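Local coordinates for 5-formaminoimidazole-4-carboxamide-1-(beta)-D-ribofuranosyl 5'-monophosphate synthetase (Methanocaldococcus jannaschii, PDB 2R7L), which catalyses the ATP- and formate-dependent formylation of AICAR to FAICAR, a folate-independent step of purine biosynthesis, at residues 26-31 and 318-323; 207-212 and 296-301; 224-229 and 256-261. All blocks are in the same frame, centred on the assembly; numbering follows the deposited sequence.

Interaction 1: residues 26-31 and 318-323. With AMZ (aminoimidazole 4-carboxamide ribonucleotide), chain F.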
loop_
_atom_site.group_PDB
_atom_site.type_symbol
_atom_site.label_atom_id
_atom_site.label_comp_id
_atom_site.label_asym_id
_atom_site.label_seq_id
_atom_site.Cartn_x
_atom_site.Cartn_y
_atom_site.Cartn_z
ATOM N N SER A 26 -7.101 -25.986 -10.746
ATOM C CA SER A 26 -5.876 -26.772 -10.707
ATOM C C SER A 26 -4.779 -26.041 -11.457
ATOM O O SER A 26 -5.016 -24.981 -12.035
ATOM C CB SER A 26 -6.096 -28.141 -11.366
ATOM O OG SER A 26 -4.960 -28.968 -11.180
ATOM N N HIS A 27 -3.585 -26.634 -11.458
ATOM C CA HIS A 27 -2.457 -26.163 -12.267
ATOM C C HIS A 27 -1.899 -24.811 -11.820
ATOM O O HIS A 27 -0.870 -24.753 -11.155
ATOM C CB HIS A 27 -2.824 -26.110 -13.747
ATOM C CG HIS A 27 -1.643 -25.949 -14.650
ATOM N ND1 HIS A 27 -1.305 -24.743 -15.223
ATOM C CD2 HIS A 27 -0.714 -26.841 -15.071
ATOM C CE1 HIS A 27 -0.222 -24.898 -15.964
ATOM N NE2 HIS A 27 0.158 -26.162 -15.887
ATOM N N THR A 28 -2.582 -23.733 -12.210
ATOM C CA THR A 28 -2.169 -22.372 -11.877
ATOM C C THR A 28 -3.369 -21.501 -11.492
ATOM O O THR A 28 -3.268 -20.280 -11.444
ATOM C CB THR A 28 -1.452 -21.707 -13.067
ATOM O OG1 THR A 28 -2.141 -22.031 -14.285
ATOM C CG2 THR A 28 0.001 -22.184 -13.167
ATOM N N SER A 29 -4.504 -22.132 -11.209
ATOM C CA SER A 29 -5.748 -21.392 -11.022
ATOM C C SER A 29 -5.706 -20.419 -9.837
ATOM O O SER A 29 -6.324 -19.357 -9.882
ATOM C CB SER A 29 -6.928 -22.347 -10.880
ATOM O OG SER A 29 -6.856 -23.035 -9.647
ATOM N N LEU A 30 -4.973 -20.771 -8.787
ATOM C CA LEU A 30 -4.937 -19.930 -7.583
ATOM C C LEU A 30 -4.598 -18.471 -7.869
ATOM O O LEU A 30 -5.253 -17.581 -7.339
ATOM C CB LEU A 30 -4.000 -20.498 -6.523
ATOM C CG LEU A 30 -4.577 -21.679 -5.738
ATOM C CD1 LEU A 30 -3.551 -22.233 -4.763
ATOM C CD2 LEU A 30 -5.836 -21.273 -5.020
ATOM N N HIS A 31 -3.595 -18.219 -8.703
ATOM C CA HIS A 31 -3.247 -16.842 -9.031
ATOM C C HIS A 31 -3.984 -16.330 -10.259
ATOM O O HIS A 31 -4.107 -15.124 -10.455
ATOM C CB HIS A 31 -1.730 -16.626 -9.136
ATOM C CG HIS A 31 -1.063 -17.423 -10.214
ATOM N ND1 HIS A 31 -0.995 -16.999 -11.523
ATOM C CD2 HIS A 31 -0.405 -18.606 -10.168
ATOM C CE1 HIS A 31 -0.342 -17.893 -12.241
ATOM N NE2 HIS A 31 0.036 -18.873 -11.440
ATOM N N GLY A 318 5.059 -23.048 -13.447
ATOM C CA GLY A 318 6.085 -22.400 -12.644
ATOM C C GLY A 318 5.781 -20.971 -12.217
ATOM O O GLY A 318 6.492 -20.411 -11.371
ATOM N N THR A 319 4.743 -20.375 -12.810
ATOM C CA THR A 319 4.294 -19.037 -12.424
ATOM C C THR A 319 3.791 -19.040 -10.987
ATOM O O THR A 319 3.661 -17.990 -10.364
ATOM C CB THR A 319 3.179 -18.492 -13.344
ATOM O OG1 THR A 319 2.154 -19.480 -13.487
ATOM C CG2 THR A 319 3.724 -18.137 -14.724
ATOM N N ASN A 320 3.523 -20.230 -10.457
ATOM C CA ASN A 320 3.116 -20.355 -9.069
ATOM C C ASN A 320 4.199 -19.883 -8.095
ATOM O O ASN A 320 3.895 -19.497 -6.971
ATOM C CB ASN A 320 2.670 -21.787 -8.756
ATOM C CG ASN A 320 1.430 -22.195 -9.535
ATOM O OD1 ASN A 320 0.607 -21.351 -9.898
ATOM N ND2 ASN A 320 1.292 -23.492 -9.801
ATOM N N SER A 321 5.458 -19.886 -8.527
ATOM C CA SER A 321 6.545 -19.449 -7.658
ATOM C C SER A 321 6.470 -17.952 -7.317
ATOM O O SER A 321 7.012 -17.528 -6.295
ATOM C CB SER A 321 7.920 -19.796 -8.259
ATOM O OG SER A 321 8.095 -19.152 -9.508
ATOM N N PHE A 322 5.822 -17.155 -8.174
ATOM C CA PHE A 322 5.604 -15.729 -7.883
ATOM C C PHE A 322 4.129 -15.300 -7.819
ATOM O O PHE A 322 3.720 -14.341 -8.476
ATOM C CB PHE A 322 6.434 -14.810 -8.801
ATOM C CG PHE A 322 6.164 -14.983 -10.277
ATOM C CD1 PHE A 322 6.609 -16.107 -10.960
ATOM C CD2 PHE A 322 5.492 -14.002 -10.988
ATOM C CE1 PHE A 322 6.372 -16.261 -12.316
ATOM C CE2 PHE A 322 5.246 -14.152 -12.340
ATOM C CZ PHE A 322 5.691 -15.284 -13.009
ATOM N N MET A 323 3.329 -16.004 -7.024
ATOM C CA MET A 323 1.923 -15.623 -6.858
ATOM C C MET A 323 1.792 -14.303 -6.079
ATOM O O MET A 323 0.792 -13.606 -6.194
ATOM C CB MET A 323 1.113 -16.742 -6.184
ATOM C CG MET A 323 0.967 -17.998 -7.034
ATOM S SD MET A 323 -0.303 -19.155 -6.488
ATOM C CE MET A 323 0.365 -19.745 -4.935
HETATM O O5 AMZ F . 4.595 -26.605 -11.087
HETATM C C6 AMZ F . 4.825 -26.880 -12.267
HETATM N N2 AMZ F . 5.921 -26.512 -12.925
HETATM C C3A AMZ F . 3.837 -27.704 -13.077
HETATM C C7A AMZ F . 4.011 -28.188 -14.361
HETATM N N3 AMZ F . 5.072 -28.027 -15.154
HETATM N N1 AMZ F . 2.647 -28.100 -12.644
HETATM C C5 AMZ F . 2.085 -28.808 -13.634
HETATM N N AMZ F . 2.919 -28.860 -14.679
HETATM C C1 AMZ F . 2.659 -29.537 -15.972
HETATM C C2 AMZ F . 3.078 -31.008 -15.966
HETATM C C3 AMZ F . 1.769 -31.749 -15.767
HETATM O O2 AMZ F . 1.798 -32.965 -16.513
HETATM O O1 AMZ F . 3.621 -31.311 -17.257
HETATM O O AMZ F . 1.230 -29.496 -16.117
HETATM C C AMZ F . 0.753 -30.812 -16.414
HETATM C C4 AMZ F . -0.640 -30.934 -15.765
HETATM O O3 AMZ F . -0.551 -30.689 -14.365
HETATM P P AMZ F . -1.347 -31.611 -13.356
HETATM O OP1 AMZ F . -2.827 -31.513 -13.459
HETATM O O4 AMZ F . -0.870 -33.124 -13.615
HETATM O OP2 AMZ F . -0.845 -31.229 -11.864
#

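Interaction 2: residues 207-212 and 296-301. With ATP (adenosine-5'-triphosphate), chain E.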
loop_
_atom_site.group_PDB
_atom_site.type_symbol
_atom_site.label_atom_id
_atom_site.label_comp_id
_atom_site.label_asym_id
_atom_site.label_seq_id
_atom_site.Cartn_x
_atom_site.Cartn_y
_atom_site.Cartn_z
ATOM N N PHE A 207 16.391 -22.391 -16.053
ATOM C CA PHE A 207 15.608 -21.163 -15.982
ATOM C C PHE A 207 14.376 -21.375 -16.832
ATOM O O PHE A 207 14.472 -21.420 -18.053
ATOM C CB PHE A 207 16.399 -19.994 -16.568
ATOM C CG PHE A 207 17.622 -19.631 -15.777
ATOM C CD1 PHE A 207 17.534 -18.761 -14.703
ATOM C CD2 PHE A 207 18.866 -20.150 -16.118
ATOM C CE1 PHE A 207 18.663 -18.414 -13.974
ATOM C CE2 PHE A 207 19.993 -19.813 -15.395
ATOM C CZ PHE A 207 19.887 -18.941 -14.310
ATOM N N CYS A 208 13.228 -21.555 -16.183
ATOM C CA CYS A 208 11.955 -21.536 -16.879
ATOM C C CYS A 208 11.477 -20.087 -16.901
ATOM O O CYS A 208 11.108 -19.523 -15.875
ATOM C CB CYS A 208 10.943 -22.457 -16.196
ATOM S SG CYS A 208 11.537 -24.182 -15.973
ATOM N N ILE A 209 11.519 -19.483 -18.082
ATOM C CA ILE A 209 11.287 -18.053 -18.238
ATOM C C ILE A 209 9.849 -17.771 -18.658
ATOM O O ILE A 209 9.378 -18.247 -19.699
ATOM C CB ILE A 209 12.274 -17.459 -19.260
ATOM C CG1 ILE A 209 13.712 -17.811 -18.847
ATOM C CG2 ILE A 209 12.090 -15.954 -19.365
ATOM C CD1 ILE A 209 14.730 -17.774 -19.982
ATOM N N HIS A 210 9.146 -17.003 -17.835
ATOM C CA HIS A 210 7.738 -16.731 -18.092
ATOM C C HIS A 210 7.552 -15.357 -18.737
ATOM O O HIS A 210 7.837 -14.317 -18.130
ATOM C CB HIS A 210 6.920 -16.894 -16.810
ATOM C CG HIS A 210 7.209 -18.172 -16.079
ATOM N ND1 HIS A 210 6.538 -19.347 -16.336
ATOM C CD2 HIS A 210 8.111 -18.459 -15.110
ATOM C CE1 HIS A 210 7.009 -20.303 -15.554
ATOM N NE2 HIS A 210 7.961 -19.788 -14.798
ATOM N N TYR A 211 7.103 -15.365 -19.987
ATOM C CA TYR A 211 6.891 -14.128 -20.731
ATOM C C TYR A 211 5.397 -13.821 -20.833
ATOM O O TYR A 211 4.553 -14.684 -20.590
ATOM C CB TYR A 211 7.441 -14.231 -22.160
ATOM C CG TYR A 211 8.901 -14.598 -22.327
ATOM C CD1 TYR A 211 9.840 -13.630 -22.649
ATOM C CD2 TYR A 211 9.331 -15.922 -22.216
ATOM C CE1 TYR A 211 11.173 -13.958 -22.834
ATOM C CE2 TYR A 211 10.666 -16.260 -22.390
ATOM C CZ TYR A 211 11.575 -15.272 -22.708
ATOM O OH TYR A 211 12.893 -15.583 -22.883
ATOM N N PHE A 212 5.082 -12.593 -21.229
ATOM C CA PHE A 212 3.717 -12.220 -21.574
ATOM C C PHE A 212 3.773 -11.371 -22.834
ATOM O O PHE A 212 4.442 -10.335 -22.850
ATOM C CB PHE A 212 3.054 -11.421 -20.444
ATOM C CG PHE A 212 1.581 -11.167 -20.659
ATOM C CD1 PHE A 212 0.641 -12.057 -20.189
ATOM C CD2 PHE A 212 1.143 -10.048 -21.357
ATOM C CE1 PHE A 212 -0.719 -11.833 -20.383
ATOM C CE2 PHE A 212 -0.213 -9.825 -21.561
ATOM C CZ PHE A 212 -1.142 -10.725 -21.076
ATOM N N LEU A 296 9.511 -20.254 -21.924
ATOM C CA LEU A 296 10.651 -20.994 -22.468
ATOM C C LEU A 296 11.350 -21.726 -21.330
ATOM O O LEU A 296 11.842 -21.098 -20.386
ATOM C CB LEU A 296 11.643 -20.062 -23.174
ATOM C CG LEU A 296 11.150 -19.403 -24.469
ATOM C CD1 LEU A 296 12.272 -18.669 -25.140
ATOM C CD2 LEU A 296 10.544 -20.422 -25.414
ATOM N N GLN A 297 11.384 -23.050 -21.413
ATOM C CA GLN A 297 12.049 -23.866 -20.399
ATOM C C GLN A 297 13.457 -24.179 -20.870
ATOM O O GLN A 297 13.653 -24.941 -21.810
ATOM C CB GLN A 297 11.269 -25.151 -20.158
ATOM C CG GLN A 297 9.867 -24.906 -19.653
ATOM C CD GLN A 297 8.934 -26.037 -19.976
ATOM O OE1 GLN A 297 8.079 -25.912 -20.851
ATOM N NE2 GLN A 297 9.093 -27.160 -19.279
ATOM N N SER A 298 14.444 -23.584 -20.222
ATOM C CA SER A 298 15.787 -23.614 -20.764
ATOM C C SER A 298 16.861 -24.074 -19.786
ATOM O O SER A 298 16.616 -24.222 -18.588
ATOM C CB SER A 298 16.143 -22.238 -21.314
ATOM O OG SER A 298 16.193 -21.281 -20.271
ATOM N N LEU A 299 18.051 -24.318 -20.321
ATOM C CA LEU A 299 19.206 -24.646 -19.510
ATOM C C LEU A 299 20.347 -23.762 -19.957
ATOM O O LEU A 299 20.608 -23.629 -21.147
ATOM C CB LEU A 299 19.575 -26.127 -19.642
ATOM C CG LEU A 299 18.588 -27.104 -18.996
ATOM C CD1 LEU A 299 18.719 -28.517 -19.577
ATOM C CD2 LEU A 299 18.757 -27.119 -17.484
ATOM N N CYS A 300 21.002 -23.125 -18.998
ATOM C CA CYS A 300 22.087 -22.217 -19.312
ATOM C C CYS A 300 23.406 -22.970 -19.204
ATOM O O CYS A 300 23.795 -23.403 -18.120
ATOM C CB CYS A 300 22.076 -21.006 -18.370
ATOM S SG CYS A 300 23.295 -19.745 -18.816
ATOM N N ASN A 301 24.086 -23.138 -20.333
ATOM C CA ASN A 301 25.351 -23.856 -20.322
ATOM C C ASN A 301 26.500 -22.955 -19.898
ATOM O O ASN A 301 26.321 -21.746 -19.718
ATOM C CB ASN A 301 25.612 -24.553 -21.661
ATOM C CG ASN A 301 25.878 -23.584 -22.787
ATOM O OD1 ASN A 301 26.434 -22.507 -22.581
ATOM N ND2 ASN A 301 25.508 -23.978 -23.998
HETATM P PG ATP E . 7.058 -30.605 -17.126
HETATM O O1G ATP E . 5.702 -30.107 -17.575
HETATM O O2G ATP E . 8.125 -29.530 -17.053
HETATM O O3G ATP E . 7.000 -31.497 -15.908
HETATM P PB ATP E . 8.013 -31.073 -19.771
HETATM O O1B ATP E . 7.715 -29.599 -19.895
HETATM O O2B ATP E . 7.460 -32.011 -20.821
HETATM O O3B ATP E . 7.525 -31.601 -18.320
HETATM P PA ATP E . 10.473 -32.528 -20.109
HETATM O O1A ATP E . 11.032 -32.349 -21.497
HETATM O O2A ATP E . 9.693 -33.752 -19.716
HETATM O O3A ATP E . 9.624 -31.198 -19.733
HETATM O "O5'" ATP E . 11.707 -32.396 -19.097
HETATM C "C5'" ATP E . 11.578 -32.883 -17.772
HETATM C "C4'" ATP E . 12.886 -32.611 -17.049
HETATM O "O4'" ATP E . 13.943 -33.393 -17.617
HETATM C "C3'" ATP E . 13.339 -31.167 -17.180
HETATM O "O3'" ATP E . 12.761 -30.329 -16.175
HETATM C "C2'" ATP E . 14.845 -31.277 -17.043
HETATM O "O2'" ATP E . 15.221 -31.275 -15.666
HETATM C "C1'" ATP E . 15.163 -32.646 -17.632
HETATM N N9 ATP E . 15.563 -32.448 -19.038
HETATM C C8 ATP E . 14.710 -32.388 -20.079
HETATM N N7 ATP E . 15.379 -32.184 -21.240
HETATM C C5 ATP E . 16.692 -32.128 -20.947
HETATM C C6 ATP E . 17.943 -31.948 -21.715
HETATM N N6 ATP E . 17.927 -31.778 -23.060
HETATM N N1 ATP E . 19.098 -31.940 -21.021
HETATM C C2 ATP E . 19.128 -32.101 -19.679
HETATM N N3 ATP E . 18.032 -32.279 -18.925
HETATM C C4 ATP E . 16.806 -32.289 -19.490
#

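Interaction 3: residues 224-229 and 256-261. With AMZ (aminoimidazole 4-carboxamide ribonucleotide), chain F; ATP (adenosine-5'-triphosphate), chain E.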
loop_
_atom_site.group_PDB
_atom_site.type_symbol
_atom_site.label_atom_id
_atom_site.label_comp_id
_atom_site.label_asym_id
_atom_site.label_seq_id
_atom_site.Cartn_x
_atom_site.Cartn_y
_atom_site.Cartn_z
ATOM N N GLY A 224 8.736 -13.352 -14.906
ATOM C CA GLY A 224 9.450 -14.077 -13.863
ATOM C C GLY A 224 10.101 -15.368 -14.319
ATOM O O GLY A 224 10.071 -15.710 -15.509
ATOM N N MET A 225 10.688 -16.091 -13.363
ATOM C CA MET A 225 11.447 -17.304 -13.667
ATOM C C MET A 225 11.429 -18.233 -12.473
ATOM O O MET A 225 11.448 -17.778 -11.321
ATOM C CB MET A 225 12.918 -16.967 -13.959
ATOM C CG MET A 225 13.159 -15.957 -15.060
ATOM S SD MET A 225 14.939 -15.709 -15.265
ATOM C CE MET A 225 14.971 -14.477 -16.567
ATOM N N ASP A 226 11.431 -19.532 -12.753
ATOM C CA ASP A 226 11.582 -20.552 -11.719
ATOM C C ASP A 226 12.536 -21.641 -12.199
ATOM O O ASP A 226 12.832 -21.754 -13.394
ATOM C CB ASP A 226 10.228 -21.187 -11.368
ATOM C CG ASP A 226 9.683 -22.071 -12.494
ATOM O OD1 ASP A 226 9.244 -21.508 -13.519
ATOM O OD2 ASP A 226 9.675 -23.323 -12.352
ATOM N N LYS A 227 13.027 -22.435 -11.257
ATOM C CA LYS A 227 13.697 -23.677 -11.602
ATOM C C LYS A 227 12.849 -24.820 -11.065
ATOM O O LYS A 227 12.233 -24.698 -10.005
ATOM C CB LYS A 227 15.134 -23.714 -11.073
ATOM C CG LYS A 227 15.277 -23.906 -9.584
ATOM C CD LYS A 227 16.699 -24.304 -9.235
ATOM C CE LYS A 227 16.782 -24.816 -7.818
ATOM N NZ LYS A 227 18.034 -25.562 -7.562
ATOM N N ARG A 228 12.795 -25.916 -11.815
ATOM C CA ARG A 228 11.939 -27.039 -11.461
ATOM C C ARG A 228 12.460 -27.757 -10.233
ATOM O O ARG A 228 13.666 -27.773 -9.977
ATOM C CB ARG A 228 11.857 -28.041 -12.612
ATOM C CG ARG A 228 11.389 -27.464 -13.927
ATOM C CD ARG A 228 10.023 -26.831 -13.776
ATOM N NE ARG A 228 9.250 -26.928 -15.006
ATOM C CZ ARG A 228 8.358 -26.028 -15.404
ATOM N NH1 ARG A 228 8.126 -24.947 -14.671
ATOM N NH2 ARG A 228 7.700 -26.209 -16.542
ATOM N N TYR A 229 11.535 -28.360 -9.490
ATOM C CA TYR A 229 11.848 -29.177 -8.327
ATOM C C TYR A 229 11.180 -30.509 -8.625
ATOM O O TYR A 229 9.957 -30.646 -8.506
ATOM C CB TYR A 229 11.269 -28.537 -7.065
ATOM C CG TYR A 229 11.901 -28.970 -5.771
ATOM C CD1 TYR A 229 13.252 -29.259 -5.704
ATOM C CD2 TYR A 229 11.157 -29.048 -4.603
ATOM C CE1 TYR A 229 13.838 -29.638 -4.531
ATOM C CE2 TYR A 229 11.745 -29.421 -3.409
ATOM C CZ TYR A 229 13.087 -29.718 -3.389
ATOM O OH TYR A 229 13.702 -30.101 -2.225
ATOM N N THR A 256 7.260 -31.666 -9.159
ATOM C CA THR A 256 6.615 -31.604 -7.853
ATOM C C THR A 256 6.491 -30.184 -7.289
ATOM O O THR A 256 5.757 -29.958 -6.329
ATOM C CB THR A 256 7.315 -32.498 -6.808
ATOM O OG1 THR A 256 8.596 -31.952 -6.465
ATOM C CG2 THR A 256 7.478 -33.906 -7.341
ATOM N N GLY A 257 7.204 -29.231 -7.876
ATOM C CA GLY A 257 7.226 -27.883 -7.329
ATOM C C GLY A 257 8.234 -26.995 -8.011
ATOM O O GLY A 257 8.898 -27.415 -8.961
ATOM N N ASN A 258 8.349 -25.762 -7.524
ATOM C CA ASN A 258 9.183 -24.763 -8.167
ATOM C C ASN A 258 9.912 -23.900 -7.149
ATOM O O ASN A 258 9.434 -23.670 -6.046
ATOM C CB ASN A 258 8.351 -23.873 -9.106
ATOM C CG ASN A 258 7.400 -24.674 -9.991
ATOM O OD1 ASN A 258 7.658 -24.878 -11.179
ATOM N ND2 ASN A 258 6.295 -25.125 -9.412
ATOM N N ILE A 259 11.078 -23.419 -7.548
ATOM C CA ILE A 259 11.926 -22.610 -6.701
ATOM C C ILE A 259 12.187 -21.328 -7.486
ATOM O O ILE A 259 12.394 -21.386 -8.693
ATOM C CB ILE A 259 13.229 -23.374 -6.424
ATOM C CG1 ILE A 259 12.925 -24.662 -5.635
ATOM C CG2 ILE A 259 14.251 -22.518 -5.704
ATOM C CD1 ILE A 259 14.097 -25.630 -5.561
ATOM N N PRO A 260 12.112 -20.164 -6.821
ATOM C CA PRO A 260 12.403 -18.896 -7.490
ATOM C C PRO A 260 13.880 -18.748 -7.823
ATOM O O PRO A 260 14.733 -19.230 -7.087
ATOM C CB PRO A 260 11.987 -17.839 -6.461
ATOM C CG PRO A 260 11.980 -18.547 -5.140
ATOM C CD PRO A 260 11.698 -19.986 -5.414
ATOM N N VAL A 261 14.167 -18.068 -8.930
ATOM C CA VAL A 261 15.527 -17.818 -9.357
ATOM C C VAL A 261 15.517 -16.543 -10.189
ATOM O O VAL A 261 14.492 -16.180 -10.758
ATOM C CB VAL A 261 16.075 -19.009 -10.209
ATOM C CG1 VAL A 261 15.352 -19.095 -11.562
ATOM C CG2 VAL A 261 17.576 -18.882 -10.413
HETATM O O5 AMZ F . 4.595 -26.605 -11.087
HETATM C C6 AMZ F . 4.825 -26.880 -12.267
HETATM N N2 AMZ F . 5.921 -26.512 -12.925
HETATM C C3A AMZ F . 3.837 -27.704 -13.077
HETATM C C7A AMZ F . 4.011 -28.188 -14.361
HETATM N N3 AMZ F . 5.072 -28.027 -15.154
HETATM N N1 AMZ F . 2.647 -28.100 -12.644
HETATM C C5 AMZ F . 2.085 -28.808 -13.634
HETATM N N AMZ F . 2.919 -28.860 -14.679
HETATM C C1 AMZ F . 2.659 -29.537 -15.972
HETATM C C2 AMZ F . 3.078 -31.008 -15.966
HETATM C C3 AMZ F . 1.769 -31.749 -15.767
HETATM O O2 AMZ F . 1.798 -32.965 -16.513
HETATM O O1 AMZ F . 3.621 -31.311 -17.257
HETATM O O AMZ F . 1.230 -29.496 -16.117
HETATM C C AMZ F . 0.753 -30.812 -16.414
HETATM C C4 AMZ F . -0.640 -30.934 -15.765
HETATM O O3 AMZ F . -0.551 -30.689 -14.365
HETATM P P AMZ F . -1.347 -31.611 -13.356
HETATM O OP1 AMZ F . -2.827 -31.513 -13.459
HETATM O O4 AMZ F . -0.870 -33.124 -13.615
HETATM O OP2 AMZ F . -0.845 -31.229 -11.864
HETATM P PG ATP E . 7.058 -30.605 -17.126
HETATM O O1G ATP E . 5.702 -30.107 -17.575
HETATM O O2G ATP E . 8.125 -29.530 -17.053
HETATM O O3G ATP E . 7.000 -31.497 -15.908
HETATM P PB ATP E . 8.013 -31.073 -19.771
HETATM O O1B ATP E . 7.715 -29.599 -19.895
HETATM O O2B ATP E . 7.460 -32.011 -20.821
HETATM O O3B ATP E . 7.525 -31.601 -18.320
HETATM P PA ATP E . 10.473 -32.528 -20.109
HETATM O O1A ATP E . 11.032 -32.349 -21.497
HETATM O O2A ATP E . 9.693 -33.752 -19.716
HETATM O O3A ATP E . 9.624 -31.198 -19.733
HETATM O "O5'" ATP E . 11.707 -32.396 -19.097
HETATM C "C5'" ATP E . 11.578 -32.883 -17.772
HETATM C "C4'" ATP E . 12.886 -32.611 -17.049
HETATM O "O4'" ATP E . 13.943 -33.393 -17.617
HETATM C "C3'" ATP E . 13.339 -31.167 -17.180
HETATM O "O3'" ATP E . 12.761 -30.329 -16.175
HETATM C "C2'" ATP E . 14.845 -31.277 -17.043
HETATM O "O2'" ATP E . 15.221 -31.275 -15.666
HETATM C "C1'" ATP E . 15.163 -32.646 -17.632
HETATM N N9 ATP E . 15.563 -32.448 -19.038
HETATM C C8 ATP E . 14.710 -32.388 -20.079
HETATM N N7 ATP E . 15.379 -32.184 -21.240
HETATM C C5 ATP E . 16.692 -32.128 -20.947
HETATM C C6 ATP E . 17.943 -31.948 -21.715
HETATM N N6 ATP E . 17.927 -31.778 -23.060
HETATM N N1 ATP E . 19.098 -31.940 -21.021
HETATM C C2 ATP E . 19.128 -32.101 -19.679
HETATM N N3 ATP E . 18.032 -32.279 -18.925
HETATM C C4 ATP E . 16.806 -32.289 -19.490
#

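Interaction 1: residues 26-31 and 318-323
Asn-320 carries CG beside its own backbone N (chi1 -64°) and His-31 holds CG between backbone N and carbonyl carbon (chi1 62°), and the two side chains cross at about a right angle. The contact joins the start of helix 29-38, in the Rossmann-like N-terminal part, to a 3-10 turn in the ATP-grasp part of the chain. A hydrogen bond spans the seam: Asn-320 ND2 donates to His-27 O at 2.8 Å, nearly straight at 168°, with the acceptor in the amide plane. On the other branch of the amide, Asn-320 OD1 lies in the plane of the His-31 ring at its edge, 2.9 Å from His-31 CD2. The Thr-28 methyl adds packing, its CG2 lying 3.4 Å from Asn-320 OD1. Thr-319 OG1 also lies at the His-31 ring edge and is hydrogen-bonded to Asp-316 O. Substrate binding uses the same seam: His-27 presents its ring edge to the AICAR ribose oxygen, while Ser-94 bonds the nucleotide. Glu-265 of a second subunit bonds Ser-29 and Leu-30. Met-323 SD lies at the edge of the histidine ring, 3.7 Å from His-31 CD2.

Interaction 2: residues 207-212 and 296-301
Phe-207 pairs with Ser-298 and Ile-209 with Leu-296 as hydrogen-bonded pairs of an antiparallel ladder, part of the central sheet of the ATP-grasp fold; the strand axes run at 152° and approach to 4.7 Å. Cys-208 and Gln-297 form the intervening non-hydrogen-bonded pair. Among the backbone bonds, Ile-209 N to Leu-296 O is the shortest, at 2.8 Å, and Leu-296 N returns a bond to Ile-209 O. At the other pair, Phe-207 N bonds to Ser-298 O and Ser-298 N to Phe-207 O.

A side-chain bond reinforces this end. Ser-298 OG stands between its backbone N and carbonyl carbon (chi1 65°), which turns the hydroxyl back to Phe-207 O at 2.8 Å. That carbonyl oxygen is therefore gripped twice by one residue: the hydroxyl arrives in the carbonyl plane, whereas Ser-298 N lies above it.

Apolar contacts gather on the face of Phe-207, Ile-209 and Leu-296. Phe-207 meets Cys-300 CB at its ring edge, with CE2 3.8 Å away. Further along, Tyr-211 crosses Leu-296 obliquely, CE2 to Leu-296 CG 3.8 Å, while its hydroxyl bonds to the carbonyl of Val-271. A third subunit extends the packing, its Thr-256 lying against Phe-207 and Cys-300.

The face of Cys-208 and Gln-297 is turned to the nucleotide. Gln-297 and neighbouring Glu-310 are the predicted magnesium ligands, consistent with their place by the phosphates. Leu-299, on the same face, sets CD1 3.6 Å from C2 of the adenine. Extended beyond CG, the Gln-297 chain carries its amide to the triphosphate, where NE2 donates to ATP O1B at 2.9 Å and 168°.

Interaction 3: residues 224-229 and 256-261
Lys-227 and Ile-259 form a hydrogen-bonded antiparallel pair, N to O in both directions, between strands whose axes run at 148° and approach to 4.5 Å; Arg-228 opposite Asn-258 is the next, non-hydrogen-bonded pair. On the face of Lys-227, Tyr-229 and Ile-259, the Lys-227 and Ile-259 chains lie side by side, with Lys-227 CE 3.6 Å from Ile-259 CD1. The same methyl sits over the Tyr-229 ring, 4.2 Å from its centroid and 28° off the normal, a CH-pi contact. The tyrosine hydroxyl bonds to Asn-206 N of a second subunit.

Past Arg-228 and Asn-258 a classic beta bulge shifts the register, Thr-256 and Gly-257 both facing Tyr-229. Tyr-229 O accepts from Thr-256 N in the carbonyl plane and from Thr-256 OG1, which stands above that plane at 2.8 Å. The bulge lies on the outermost strand of this chain's five-stranded ATP-grasp sheet, and an antiparallel ladder through Gly-257 and Asn-258 carries the sheet on into a second subunit.

The Arg-228 and Asn-258 face forms part of the active site, between AICAR and ATP. Asn-258 grips the carboxamide of AICAR with both ends of its amide: ND2 donates to O5 at 2.8 Å, and OD1 accepts from N2 at 3.0 Å. That same N2 sits over one face of the Arg-228 guanidinium, offset toward its rim, whereas Arg-228 NE and NH2 make weak bonds to ATP O2G at the edge. Asp-316 pairs with NH2 in a salt bridge. His-210 bonds the other oxygen of Asp-226, OD1, and Arg-228 NH1 donates to the syn lone pair of Asp-226 OD2 in a salt bridge, 3.2 Å long with an N-H...O angle of 148°.

How the interactions relate
From the N terminus, the chain passes through residues 26-31 just after the first strand of the parallel sheet and meets them again at 318-323, so interaction 1 closes a loop of 286 residues and ties the Rossmann-like part to the ATP-grasp part. Within that loop strand 205-214 meets strand 292-300 in interaction 2, and inside that smaller loop strand 219-230 meets 253-263 in interaction 3; the loops nest and none cross. Interactions 2 and 3 belong to one sheet, linked by adjacent strands 205-214 and 219-230. His-210 touches Thr-319, and Gly-318 lies against Asn-258. Interactions 1 and 3 share AICAR; interactions 2 and 3 share ATP.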